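PDB 5SWV: pentafunctional AROM polypeptide from Schizosaccharomyces pombe, which catalyses five consecutive steps of the shikimate pathway, the crystallised fragment carrying its 3-dehydroquinate dehydratase and shikimate dehydrogenase domains. Local coordinates for residues T79-S84 and S138-S143; S210-K215 and V244-I249; F254-K259 and H281-F286. All blocks are in the same frame, centred on the assembly; numbering follows the deposited sequence.

The three contacts follow one another along the chain, and none nests in or crosses another. Contact 1 comes first. It closes a loop through strand 111-115 and joins the ends of strands 76-79 and 134-140 of the dehydroquinate dehydratase barrel. Contact 2 closes the loop through the eighth barrel strand, 218-220, and brings together the ends of helices 208-213 and 236-245. The chain then leaves the last barrel helix for strand 253-257. Contact 3 pairs that strand with 282-285 and closes the crossover through helix 266-277, opening the shikimate dehydrogenase part. Contacts 2 and 3 come within about 4 Å at their nearest atoms without touching; the centres of contacts 1 and 3 are about 47 Å apart.

Contact 1 (T79-S84 and S138-S143); sequences TIRTIS and SWHDLS
R81 and H140 meet with the guanidinium set across the imidazole. H140 CE1 sits over the centre of one guanidinium face, 3.4 Å from R81 CZ. R81 CD in turn comes over a face of the H140 ring. The two side chains cross at about a right angle and their planes are 40° apart, so the groups are tilted and do not lie flat on each other. On the opposite face of the guanidinium is T79 CG2, offset toward the rim. R81 CG is anti to the backbone N (chi1 -178°). The chain then bends at chi2 and chi3, and the guanidinium at its end comes nearer to segment 138-143 than its base does. R81 NH1 ends 3.4 Å from S138 OG.

Both segments begin in the last residues of barrel strands and run on into the loops at their C-terminal ends. In the (beta/alpha)8 barrel of type I dehydroquinases this is the end that holds the active site. The strand between them, 111-115, supplies the acids: D113 forms a salt bridge with R81 NH2 and E115 one with R81 NH1. D113 also accepts a hydrogen bond from S138 OG, so one carboxylate positions both side chains. K169 of the next strand touches R81, S138 and H140.

Farther along, the contact is thin: the L142 CD2 methyl lies 3.6 Å from S84 O, a van der Waals touch on a backbone oxygen. L142 is exposed, and a triethylene glycol, probably from the crystallisation liquor, lies about 4 Å from its side chain. In the turn after the strand, D141 OD1 uses its syn lone pair to accept a hydrogen bond from S143 OG. S143 OG is also hydrogen-bonded to T145 OG1, and D141 OD2 to W146 N.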
loop_
_atom_site.group_PDB
_atom_site.type_symbol
_atom_site.label_atom_id
_atom_site.label_comp_id
_atom_site.label_asym_id
_atom_site.label_seq_id
_atom_site.Cartn_x
_atom_site.Cartn_y
_atom_site.Cartn_z
ATOM N N THR A 79 -14.780 -3.210 13.104
ATOM C CA THR A 79 -16.142 -3.659 12.868
ATOM C C THR A 79 -16.574 -4.693 13.864
ATOM O O THR A 79 -16.028 -5.793 13.909
ATOM C CB THR A 79 -16.307 -4.197 11.444
ATOM O OG1 THR A 79 -16.085 -3.129 10.536
ATOM C CG2 THR A 79 -17.721 -4.694 11.189
ATOM N N ILE A 80 -17.555 -4.308 14.672
ATOM C CA ILE A 80 -18.299 -5.235 15.509
ATOM C C ILE A 80 -19.618 -5.509 14.825
ATOM O O ILE A 80 -20.501 -4.648 14.808
ATOM C CB ILE A 80 -18.625 -4.650 16.888
ATOM C CG1 ILE A 80 -17.356 -4.326 17.658
ATOM C CG2 ILE A 80 -19.487 -5.636 17.681
ATOM C CD1 ILE A 80 -17.650 -3.548 18.929
ATOM N N ARG A 81 -19.723 -6.716 14.278
ATOM C CA ARG A 81 -20.888 -7.199 13.537
ATOM C C ARG A 81 -21.634 -8.180 14.429
ATOM O O ARG A 81 -21.049 -9.142 14.937
ATOM C CB ARG A 81 -20.416 -7.900 12.272
ATOM C CG ARG A 81 -21.521 -8.417 11.367
ATOM C CD ARG A 81 -22.306 -7.320 10.674
ATOM N NE ARG A 81 -21.454 -6.444 9.868
ATOM C CZ ARG A 81 -21.271 -5.132 10.047
ATOM N NH1 ARG A 81 -21.901 -4.453 11.003
ATOM N NH2 ARG A 81 -20.457 -4.476 9.220
ATOM N N THR A 82 -22.924 -7.922 14.612
ATOM C CA THR A 82 -23.778 -8.673 15.538
ATOM C C THR A 82 -24.445 -9.854 14.862
ATOM O O THR A 82 -24.426 -9.982 13.636
ATOM C CB THR A 82 -24.903 -7.792 16.113
ATOM O OG1 THR A 82 -25.786 -7.370 15.069
ATOM C CG2 THR A 82 -24.347 -6.574 16.788
ATOM N N ILE A 83 -25.085 -10.691 15.667
ATOM C CA ILE A 83 -25.673 -11.928 15.182
ATOM C C ILE A 83 -26.780 -11.731 14.163
ATOM O O ILE A 83 -26.823 -12.431 13.168
ATOM C CB ILE A 83 -26.099 -12.833 16.362
ATOM C CG1 ILE A 83 -24.834 -13.351 17.058
ATOM C CG2 ILE A 83 -26.953 -14.017 15.900
ATOM C CD1 ILE A 83 -25.030 -13.723 18.497
ATOM N N SER A 84 -27.641 -10.754 14.359
ATOM C CA SER A 84 -28.776 -10.609 13.464
ATOM C C SER A 84 -28.400 -9.824 12.238
ATOM O O SER A 84 -29.204 -9.730 11.308
ATOM C CB SER A 84 -29.949 -9.948 14.166
ATOM O OG SER A 84 -29.579 -8.679 14.626
ATOM N N SER A 138 -24.111 1.165 9.030
ATOM C CA SER A 138 -24.353 -0.063 8.300
ATOM C C SER A 138 -25.683 -0.701 8.675
ATOM O O SER A 138 -26.061 -0.697 9.837
ATOM C CB SER A 138 -23.230 -1.053 8.595
ATOM O OG SER A 138 -23.419 -1.656 9.865
ATOM N N TRP A 139 -26.371 -1.264 7.688
ATOM C CA TRP A 139 -27.463 -2.191 7.943
ATOM C C TRP A 139 -27.472 -3.317 6.916
ATOM O O TRP A 139 -27.257 -3.087 5.730
ATOM C CB TRP A 139 -28.808 -1.478 7.942
ATOM C CG TRP A 139 -29.933 -2.389 8.321
ATOM C CD1 TRP A 139 -30.740 -3.085 7.470
ATOM C CD2 TRP A 139 -30.347 -2.744 9.644
ATOM N NE1 TRP A 139 -31.650 -3.835 8.177
ATOM C CE2 TRP A 139 -31.440 -3.639 9.515
ATOM C CE3 TRP A 139 -29.922 -2.378 10.931
ATOM C CZ2 TRP A 139 -32.108 -4.184 10.622
ATOM C CZ3 TRP A 139 -30.604 -2.925 12.043
ATOM C CH2 TRP A 139 -31.680 -3.820 11.871
ATOM N N HIS A 140 -27.749 -4.523 7.406
ATOM C CA HIS A 140 -27.769 -5.750 6.628
ATOM C C HIS A 140 -29.175 -6.396 6.719
ATOM O O HIS A 140 -29.653 -6.691 7.820
ATOM C CB HIS A 140 -26.698 -6.711 7.167
ATOM C CG HIS A 140 -25.288 -6.215 7.015
ATOM N ND1 HIS A 140 -24.742 -5.238 7.830
ATOM C CD2 HIS A 140 -24.306 -6.573 6.150
ATOM C CE1 HIS A 140 -23.489 -5.017 7.465
ATOM N NE2 HIS A 140 -23.200 -5.810 6.446
ATOM N N ASP A 141 -29.842 -6.597 5.585
ATOM C CA ASP A 141 -31.148 -7.282 5.561
ATOM C C ASP A 141 -30.979 -8.767 5.239
ATOM O O ASP A 141 -31.068 -9.201 4.085
ATOM C CB ASP A 141 -32.121 -6.623 4.573
ATOM C CG ASP A 141 -33.450 -7.367 4.464
ATOM O OD1 ASP A 141 -33.931 -7.892 5.497
ATOM O OD2 ASP A 141 -34.002 -7.437 3.336
ATOM N N LEU A 142 -30.756 -9.545 6.285
ATOM C CA LEU A 142 -30.649 -10.988 6.149
ATOM C C LEU A 142 -31.909 -11.651 5.564
ATOM O O LEU A 142 -31.796 -12.661 4.896
ATOM C CB LEU A 142 -30.266 -11.630 7.496
ATOM C CG LEU A 142 -28.775 -11.948 7.655
ATOM C CD1 LEU A 142 -27.892 -10.750 7.319
ATOM C CD2 LEU A 142 -28.489 -12.463 9.062
ATOM N N SER A 143 -33.083 -11.055 5.798
ATOM C CA SER A 143 -34.372 -11.581 5.327
ATOM C C SER A 143 -34.522 -11.590 3.801
ATOM O O SER A 143 -35.306 -12.369 3.254
ATOM C CB SER A 143 -35.535 -10.777 5.934
ATOM O OG SER A 143 -35.774 -9.583 5.211
#

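Contact 2 (S210-K215 and V244-I249); sequences SRILNK and VLIGEI
I246 reaches across to I212 and L213 with a single methyl. Its CB points toward segment 210-215. From CB, CG1 lies between the backbone N and the carbonyl carbon (chi1 70°). CG2 takes the place beside the backbone N. The chain then runs on extended (chi2 164°), which puts CD1 at the tip, facing helix 208-213. I246 CD1 is 3.6 Å from I212 CG2. It is also 3.6 Å from L213 CD2, so the tip touches two neighbouring residues of the last turn of helix 208-213. I212 also packs on L239 and A242 of helix 236-245.

The contact joins the last two helices of the dehydroquinate dehydratase barrel, at the outer surface. G247, the first residue to leave helical angles after helix 236-245, has positive phi and forms a Schellman motif, with G247 N bonded to V244 O at 3.2 Å.

Beyond it, E248 crosses K215 at about a right angle, and K215 CD comes within 4.1 Å of E248 OE1. K215 NZ stays 5.0 Å from E248 OE1, too far for an ion pair. E248 OE1 forms a salt bridge with R11 NH2. No hydrogen bond spans the two segments. They meet through the I246 methyl on I212 and L213 and through looser van der Waals contact of E248 with L213 and K215. The opposite charges of K215 and E248 may attract each other weakly.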
loop_
_atom_site.group_PDB
_atom_site.type_symbol
_atom_site.label_atom_id
_atom_site.label_comp_id
_atom_site.label_asym_id
_atom_site.label_seq_id
_atom_site.Cartn_x
_atom_site.Cartn_y
_atom_site.Cartn_z
ATOM N N SER A 210 -23.788 -7.703 -7.824
ATOM C CA SER A 210 -23.847 -6.398 -7.183
ATOM C C SER A 210 -22.529 -6.043 -6.494
ATOM O O SER A 210 -22.162 -4.882 -6.458
ATOM C CB SER A 210 -25.002 -6.319 -6.185
ATOM O OG SER A 210 -24.772 -7.135 -5.036
ATOM N N ARG A 211 -21.824 -7.033 -5.946
ATOM C CA ARG A 211 -20.480 -6.818 -5.357
ATOM C C ARG A 211 -19.497 -6.337 -6.418
ATOM O O ARG A 211 -18.728 -5.398 -6.197
ATOM C CB ARG A 211 -19.904 -8.108 -4.752
ATOM C CG ARG A 211 -20.619 -8.650 -3.521
ATOM C CD ARG A 211 -20.016 -9.991 -3.162
ATOM N NE ARG A 211 -20.571 -10.618 -1.965
ATOM C CZ ARG A 211 -20.278 -10.291 -0.709
ATOM N NH1 ARG A 211 -19.449 -9.287 -0.430
ATOM N NH2 ARG A 211 -20.841 -10.973 0.283
ATOM N N ILE A 212 -19.550 -6.995 -7.571
ATOM C CA ILE A 212 -18.704 -6.689 -8.710
ATOM C C ILE A 212 -18.922 -5.256 -9.197
ATOM O O ILE A 212 -17.951 -4.562 -9.489
ATOM C CB ILE A 212 -18.937 -7.740 -9.813
ATOM C CG1 ILE A 212 -18.308 -9.075 -9.390
ATOM C CG2 ILE A 212 -18.396 -7.290 -11.163
ATOM C CD1 ILE A 212 -18.946 -10.285 -10.043
ATOM N N LEU A 213 -20.182 -4.822 -9.248
ATOM C CA LEU A 213 -20.549 -3.449 -9.662
ATOM C C LEU A 213 -20.371 -2.354 -8.598
ATOM O O LEU A 213 -20.318 -1.162 -8.940
ATOM C CB LEU A 213 -22.010 -3.410 -10.140
ATOM C CG LEU A 213 -22.367 -4.295 -11.338
ATOM C CD1 LEU A 213 -23.849 -4.164 -11.679
ATOM C CD2 LEU A 213 -21.496 -3.972 -12.540
ATOM N N ASN A 214 -20.312 -2.734 -7.324
ATOM C CA ASN A 214 -20.048 -1.773 -6.260
ATOM C C ASN A 214 -18.584 -1.310 -6.266
ATOM O O ASN A 214 -17.689 -2.045 -5.873
ATOM C CB ASN A 214 -20.405 -2.378 -4.915
ATOM C CG ASN A 214 -20.132 -1.426 -3.771
ATOM O OD1 ASN A 214 -20.856 -0.475 -3.574
ATOM N ND2 ASN A 214 -19.067 -1.672 -3.028
ATOM N N LYS A 215 -18.341 -0.088 -6.717
ATOM C CA LYS A 215 -16.960 0.377 -6.943
ATOM C C LYS A 215 -16.301 0.852 -5.675
ATOM O O LYS A 215 -15.134 0.591 -5.465
ATOM C CB LYS A 215 -16.924 1.452 -8.027
ATOM C CG LYS A 215 -17.317 0.854 -9.374
ATOM C CD LYS A 215 -17.288 1.834 -10.535
ATOM C CE LYS A 215 -18.218 3.012 -10.280
ATOM N NZ LYS A 215 -18.792 3.526 -11.549
ATOM N N VAL A 244 -13.322 -7.903 -15.419
ATOM C CA VAL A 244 -12.804 -7.967 -16.772
ATOM C C VAL A 244 -13.826 -8.639 -17.677
ATOM O O VAL A 244 -14.101 -8.152 -18.778
ATOM C CB VAL A 244 -11.453 -8.700 -16.837
ATOM C CG1 VAL A 244 -11.022 -8.946 -18.285
ATOM C CG2 VAL A 244 -10.383 -7.894 -16.096
ATOM N N LEU A 245 -14.398 -9.739 -17.199
ATOM C CA LEU A 245 -15.353 -10.515 -17.986
ATOM C C LEU A 245 -16.649 -9.778 -18.260
ATOM O O LEU A 245 -17.223 -9.967 -19.323
ATOM C CB LEU A 245 -15.645 -11.863 -17.326
ATOM C CG LEU A 245 -14.501 -12.877 -17.443
ATOM C CD1 LEU A 245 -14.682 -14.026 -16.466
ATOM C CD2 LEU A 245 -14.351 -13.412 -18.862
ATOM N N ILE A 246 -17.108 -8.927 -17.340
ATOM C CA ILE A 246 -18.321 -8.139 -17.619
ATOM C C ILE A 246 -18.085 -6.857 -18.406
ATOM O O ILE A 246 -19.048 -6.192 -18.752
ATOM C CB ILE A 246 -19.158 -7.827 -16.358
ATOM C CG1 ILE A 246 -18.472 -6.818 -15.437
ATOM C CG2 ILE A 246 -19.487 -9.109 -15.607
ATOM C CD1 ILE A 246 -19.425 -6.218 -14.433
ATOM N N GLY A 247 -16.830 -6.512 -18.680
ATOM C CA GLY A 247 -16.492 -5.281 -19.399
ATOM C C GLY A 247 -16.247 -4.006 -18.587
ATOM O O GLY A 247 -16.167 -2.926 -19.170
ATOM N N GLU A 248 -16.111 -4.117 -17.265
ATOM C CA GLU A 248 -15.809 -2.964 -16.406
ATOM C C GLU A 248 -14.343 -2.561 -16.496
ATOM O O GLU A 248 -14.062 -1.402 -16.704
ATOM C CB GLU A 248 -16.172 -3.236 -14.946
ATOM C CG GLU A 248 -17.654 -3.062 -14.613
ATOM C CD GLU A 248 -18.103 -1.598 -14.525
ATOM O OE1 GLU A 248 -17.855 -0.946 -13.476
ATOM O OE2 GLU A 248 -18.733 -1.116 -15.502
ATOM N N ILE A 249 -13.425 -3.510 -16.329
ATOM C CA ILE A 249 -11.981 -3.272 -16.522
ATOM C C ILE A 249 -11.547 -3.739 -17.900
ATOM O O ILE A 249 -11.656 -4.929 -18.206
ATOM C CB ILE A 249 -11.147 -4.042 -15.486
ATOM C CG1 ILE A 249 -11.337 -3.413 -14.113
ATOM C CG2 ILE A 249 -9.665 -4.049 -15.851
ATOM C CD1 ILE A 249 -10.840 -4.268 -12.966
#

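Contact 3 (F254-K259 and H281-F286); sequences FFLFGK and HTYEAF
F254 to L256 pair with Y283 to A285 as neighbouring parallel strands. With helix 266-277 between them they form a beta-alpha-beta unit, at the start of the substrate-binding domain of shikimate dehydrogenase. Strand 282-285 is the outermost of its sheet within this chain.

Four backbone hydrogen bonds zip the strands together. F254 N donates to T282 O at 2.8 Å. F254 O then accepts from E284 N, L256 N donates to E284 O, and L256 O accepts from F286 N, each at 3.0 Å. CA-H...O contacts lie between them, from Y283 CA to F254 O and from F255 CA to E284 O.

F254, L256 and Y283 share one face of the pair. F254 turns its edge to the face of H281, in a T-shaped stack with the planes at 65°. F254 CE1 lies 3.8 Å from H281 CG. Y283 has CG anti to the backbone N (chi1 -170°), and its ring reaches back over the neighbouring strand. Y283 CD2 is 3.6 Å from F254 CB, while CE1 and OH meet L256 CB. The carbonyl carbon of F255 sits over the rim of the same ring. Y283 OH is hydrogen-bonded to N307 of strand 303-308, and H270 of the connecting helix stacks on the ring.

On the opposite face F255 lies beside E284, pointing the same way. Its ring and the E284 carboxylate are 25° from coplanar, with F255 CE1 3.4 Å from E284 OE2. F255 also lies alongside F286, with F255 CD1 4.0 Å from F286 CB. It packs on F303, A306 and V297 as well, so the ring is buried.

A water bridges G258 and F286: it accepts from G258 N and donates to F286 O, the latter at 2.8 Å.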
loop_
_atom_site.group_PDB
_atom_site.type_symbol
_atom_site.label_atom_id
_atom_site.label_comp_id
_atom_site.label_asym_id
_atom_site.label_seq_id
_atom_site.Cartn_x
_atom_site.Cartn_y
_atom_site.Cartn_z
ATOM N N PHE A 254 1.063 -2.246 -21.477
ATOM C CA PHE A 254 2.153 -1.601 -20.747
ATOM C C PHE A 254 3.484 -1.883 -21.439
ATOM O O PHE A 254 3.628 -2.871 -22.149
ATOM C CB PHE A 254 2.184 -2.081 -19.293
ATOM C CG PHE A 254 1.009 -1.602 -18.482
ATOM C CD1 PHE A 254 -0.176 -2.328 -18.450
ATOM C CD2 PHE A 254 1.071 -0.409 -17.772
ATOM C CE1 PHE A 254 -1.275 -1.863 -17.729
ATOM C CE2 PHE A 254 -0.014 0.043 -17.030
ATOM C CZ PHE A 254 -1.186 -0.677 -17.012
ATOM N N PHE A 255 4.447 -0.991 -21.229
ATOM C CA PHE A 255 5.691 -1.010 -21.978
ATOM C C PHE A 255 6.912 -0.636 -21.133
ATOM O O PHE A 255 6.784 -0.143 -20.030
ATOM C CB PHE A 255 5.573 -0.066 -23.184
ATOM C CG PHE A 255 4.528 -0.476 -24.178
ATOM C CD1 PHE A 255 4.829 -1.377 -25.190
ATOM C CD2 PHE A 255 3.240 0.024 -24.100
ATOM C CE1 PHE A 255 3.858 -1.774 -26.109
ATOM C CE2 PHE A 255 2.262 -0.365 -25.017
ATOM C CZ PHE A 255 2.575 -1.259 -26.024
ATOM N N LEU A 256 8.090 -0.929 -21.670
ATOM C CA LEU A 256 9.361 -0.460 -21.134
ATOM C C LEU A 256 10.098 0.243 -22.268
ATOM O O LEU A 256 10.295 -0.346 -23.318
ATOM C CB LEU A 256 10.202 -1.629 -20.626
ATOM C CG LEU A 256 11.611 -1.301 -20.089
ATOM C CD1 LEU A 256 11.555 -0.328 -18.914
ATOM C CD2 LEU A 256 12.365 -2.567 -19.692
ATOM N N PHE A 257 10.478 1.503 -22.065
ATOM C CA PHE A 257 11.270 2.235 -23.029
ATOM C C PHE A 257 12.704 2.316 -22.540
ATOM O O PHE A 257 12.947 2.434 -21.334
ATOM C CB PHE A 257 10.735 3.640 -23.184
ATOM C CG PHE A 257 9.276 3.721 -23.544
ATOM C CD1 PHE A 257 8.711 2.867 -24.490
ATOM C CD2 PHE A 257 8.468 4.704 -22.973
ATOM C CE1 PHE A 257 7.369 2.985 -24.830
ATOM C CE2 PHE A 257 7.133 4.828 -23.316
ATOM C CZ PHE A 257 6.579 3.964 -24.238
ATOM N N GLY A 258 13.646 2.296 -23.480
ATOM C CA GLY A 258 15.080 2.376 -23.173
ATOM C C GLY A 258 15.897 1.590 -24.177
ATOM O O GLY A 258 15.351 1.066 -25.155
ATOM N N LYS A 259 17.203 1.499 -23.926
ATOM C CA LYS A 259 18.139 0.821 -24.825
ATOM C C LYS A 259 19.512 0.655 -24.164
ATOM O O LYS A 259 20.117 1.645 -23.773
ATOM C CB LYS A 259 18.304 1.629 -26.112
ATOM C CG LYS A 259 18.965 0.869 -27.252
ATOM C CD LYS A 259 19.281 1.810 -28.413
ATOM C CE LYS A 259 20.178 1.180 -29.471
ATOM N NZ LYS A 259 19.375 0.317 -30.374
ATOM N N HIS A 281 -3.803 -7.666 -18.544
ATOM C CA HIS A 281 -2.930 -6.706 -19.217
ATOM C C HIS A 281 -1.745 -7.433 -19.859
ATOM O O HIS A 281 -1.533 -8.623 -19.621
ATOM C CB HIS A 281 -2.457 -5.625 -18.228
ATOM C CG HIS A 281 -3.567 -4.887 -17.517
ATOM N ND1 HIS A 281 -4.684 -4.395 -18.157
ATOM C CD2 HIS A 281 -3.704 -4.530 -16.216
ATOM C CE1 HIS A 281 -5.466 -3.780 -17.289
ATOM N NE2 HIS A 281 -4.893 -3.846 -16.101
ATOM N N THR A 282 -1.001 -6.720 -20.695
ATOM C CA THR A 282 0.296 -7.203 -21.184
ATOM C C THR A 282 1.374 -6.170 -20.895
ATOM O O THR A 282 1.063 -4.986 -20.788
ATOM C CB THR A 282 0.264 -7.472 -22.691
ATOM O OG1 THR A 282 -0.211 -6.309 -23.376
ATOM C CG2 THR A 282 -0.646 -8.639 -22.994
ATOM N N TYR A 283 2.631 -6.613 -20.774
ATOM C CA TYR A 283 3.801 -5.716 -20.622
ATOM C C TYR A 283 4.916 -6.154 -21.566
ATOM O O TYR A 283 5.303 -7.315 -21.569
ATOM C CB TYR A 283 4.299 -5.743 -19.174
ATOM C CG TYR A 283 5.353 -4.701 -18.737
ATOM C CD1 TYR A 283 6.673 -4.755 -19.181
ATOM C CD2 TYR A 283 5.030 -3.712 -17.810
ATOM C CE1 TYR A 283 7.620 -3.834 -18.743
ATOM C CE2 TYR A 283 5.972 -2.791 -17.362
ATOM C CZ TYR A 283 7.259 -2.854 -17.827
ATOM O OH TYR A 283 8.168 -1.943 -17.368
ATOM N N GLU A 284 5.437 -5.210 -22.349
ATOM C CA GLU A 284 6.415 -5.498 -23.408
ATOM C C GLU A 284 7.592 -4.530 -23.412
ATOM O O GLU A 284 7.413 -3.312 -23.383
ATOM C CB GLU A 284 5.757 -5.386 -24.790
ATOM C CG GLU A 284 4.750 -6.470 -25.103
ATOM C CD GLU A 284 3.659 -6.016 -26.065
ATOM O OE1 GLU A 284 3.533 -6.676 -27.117
ATOM O OE2 GLU A 284 2.925 -5.025 -25.765
ATOM N N ALA A 285 8.795 -5.069 -23.519
ATOM C CA ALA A 285 9.931 -4.270 -23.961
ATOM C C ALA A 285 9.638 -3.637 -25.336
ATOM O O ALA A 285 9.123 -4.302 -26.230
ATOM C CB ALA A 285 11.184 -5.131 -24.023
ATOM N N PHE A 286 9.923 -2.347 -25.473
ATOM C CA PHE A 286 9.779 -1.632 -26.739
ATOM C C PHE A 286 11.014 -0.749 -26.938
ATOM O O PHE A 286 10.993 0.464 -26.697
ATOM C CB PHE A 286 8.483 -0.820 -26.771
ATOM C CG PHE A 286 8.131 -0.310 -28.136
ATOM C CD1 PHE A 286 7.478 -1.136 -29.057
ATOM C CD2 PHE A 286 8.455 0.983 -28.520
ATOM C CE1 PHE A 286 7.160 -0.677 -30.333
ATOM C CE2 PHE A 286 8.134 1.448 -29.787
ATOM C CZ PHE A 286 7.492 0.621 -30.696
HETATM O O HOH W 1 12.380 2.884 -26.151
#